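PDB 3LIU: putative cell adhesion protein, which probably serves as a fimbrial (pilus) subunit of the FimA/Mfa1 family, taking part in bacterial cell adhesion. Local coordinates for residues N91-P94 / V95-T98. Numbering follows the deposited sequence.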
ATOM      1  N   ASN A  91     -13.738   1.842   4.239  1.00 13.44           N
ATOM      2  CA  ASN A  91     -12.992   1.465   5.443  1.00 11.67           C
ATOM      3  C   ASN A  91     -12.154   2.617   6.040  1.00 13.50           C
ATOM      4  O   ASN A  91     -11.093   2.400   6.590  1.00 14.21           O
ATOM      5  CB  ASN A  91     -12.123   0.235   5.163  1.00 12.93           C
ATOM      6  CG  ASN A  91     -12.951  -0.986   4.740  1.00 13.41           C
ATOM      7  OD1 ASN A  91     -14.048  -1.178   5.228  1.00 17.50           O
ATOM      8  ND2 ASN A  91     -12.440  -1.773   3.783  1.00  9.87           N
ATOM      9  N   ALA A  92     -12.618   3.847   5.885  1.00 14.15           N
ATOM     10  CA  ALA A  92     -11.932   4.980   6.491  1.00 13.92           C
ATOM     11  C   ALA A  92     -11.935   4.854   8.013  1.00 12.13           C
ATOM     12  O   ALA A  92     -12.981   4.567   8.634  1.00  9.79           O
ATOM     13  CB  ALA A  92     -12.558   6.298   6.054  1.00  8.43           C
ATOM     14  N   ALA A  93     -10.781   5.106   8.622  1.00 12.49           N
ATOM     15  CA  ALA A  93     -10.676   5.097  10.095  1.00 12.75           C
ATOM     16  C   ALA A  93     -11.641   6.159  10.650  1.00 12.06           C
ATOM     17  O   ALA A  93     -11.974   7.112   9.956  1.00 11.02           O
ATOM     18  CB  ALA A  93      -9.238   5.354  10.559  1.00 10.95           C
ATOM     19  N   PRO A  94     -12.165   5.951  11.863  1.00 13.17           N
ATOM     20  CA  PRO A  94     -13.120   6.924  12.440  1.00 14.55           C
ATOM     21  C   PRO A  94     -12.725   8.395  12.350  1.00 13.58           C
ATOM     22  O   PRO A  94     -13.540   9.217  11.945  1.00 13.16           O
ATOM     23  CB  PRO A  94     -13.218   6.460  13.891  1.00 12.45           C
ATOM     24  CG  PRO A  94     -13.209   4.974  13.737  1.00 14.53           C
ATOM     25  CD  PRO A  94     -12.115   4.720  12.688  1.00 15.59           C
ATOM     26  N   VAL A  95     -11.485   8.722  12.685  1.00 12.56           N
ATOM     27  CA  VAL A  95     -11.043  10.129  12.637  1.00 14.11           C
ATOM     28  C   VAL A  95     -10.984  10.598  11.173  1.00 13.41           C
ATOM     29  O   VAL A  95     -11.305  11.765  10.875  1.00 11.03           O
ATOM     30  CB  VAL A  95      -9.669  10.335  13.347  1.00 15.85           C
ATOM     31  CG1 VAL A  95      -9.043  11.703  13.044  1.00 15.46           C
ATOM     32  CG2 VAL A  95      -9.803  10.168  14.884  1.00 11.40           C
ATOM     33  N   ILE A  96     -10.613   9.705  10.261  1.00  9.30           N
ATOM     34  CA  ILE A  96     -10.582  10.060   8.822  1.00 13.25           C
ATOM     35  C   ILE A  96     -12.019  10.344   8.313  1.00 13.89           C
ATOM     36  O   ILE A  96     -12.232  11.213   7.485  1.00 15.33           O
ATOM     37  CB  ILE A  96      -9.897   8.970   7.962  1.00 13.80           C
ATOM     38  CG1 ILE A  96      -8.483   8.644   8.473  1.00 15.74           C
ATOM     39  CG2 ILE A  96      -9.878   9.340   6.420  1.00 11.13           C
ATOM     40  CD1 ILE A  96      -7.494   9.879   8.568  1.00 14.79           C
ATOM     41  N   GLN A  97     -13.003   9.615   8.821  1.00 11.93           N
ATOM     42  CA  GLN A  97     -14.390   9.842   8.421  1.00 12.47           C
ATOM     43  C   GLN A  97     -14.813  11.286   8.706  1.00 13.08           C
ATOM     44  O   GLN A  97     -15.475  11.898   7.895  1.00 13.17           O
ATOM     45  CB  GLN A  97     -15.346   8.875   9.129  1.00 11.65           C
ATOM     46  CG  GLN A  97     -15.170   7.401   8.778  1.00 11.88           C
ATOM     47  CD  GLN A  97     -16.021   6.501   9.672  1.00 16.81           C
ATOM     48  OE1 GLN A  97     -17.007   6.946  10.243  1.00 13.16           O
ATOM     49  NE2 GLN A  97     -15.606   5.254   9.837  1.00 16.23           N
ATOM     50  N   THR A  98     -14.358  11.838   9.831  1.00 11.95           N
ATOM     51  CA  THR A  98     -14.681  13.185  10.203  1.00 11.06           C
ATOM     52  C   THR A  98     -13.915  14.186   9.377  1.00 11.97           C
ATOM     53  O   THR A  98     -14.481  15.200   8.919  1.00 12.91           O
ATOM     54  CB  THR A  98     -14.405  13.419  11.689  1.00 12.09           C
ATOM     55  OG1 THR A  98     -15.247  12.556  12.442  1.00 13.67           O
ATOM     56  CG2 THR A  98     -14.724  14.868  12.059  1.00 10.07           C
TER
HETATM   57  O   HOH W   1     -15.825  10.042  12.758  1.00 31.63           O
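Pro94 O, in the first turn of helix 94-101, is gripped by two donors: a water 2.6 Å away that donates to it, and, weakly, the backbone N of Thr98 at 3.5 Å. The same water lies 2.6 Å from Thr98 OG1, so the threonine hydroxyl and the proline carbonyl are bridged on the exposed side of the turn. Proline suits the first helical position, where its missing N-H costs no helical bond and its ring already holds phi near the helical value. Just before it, Ala93 is the N-cap residue, and its O accepts the first regular helical bond, from Gln97 N at 2.9 Å. The side chain of Gln97 then reaches back one residue further: CG sits beside the backbone N (chi1 -65°), the chain runs extended, and NE2 donates to Ala92 O at 3.0 Å. That bond is nearly straight at hydrogen (168°); Ala92 O lies close to the plane of the Gln97 side-chain amide, while NE2 is tilted 27° from the carbonyl plane of Ala92. A leucine in place of Gln97 would probably leave Ala92 O without this donor, and the loop less firmly tied to the helix. The methyls of Ala92 and Ala93 are small enough to let Ile96 close in: its CG2 meets Ala92 CB at 4.1 Å and its CG1 meets Ala93 CB. Amide bond and apolar packing together are likely to set how helix 94-101 starts after the loop following strand 82-90.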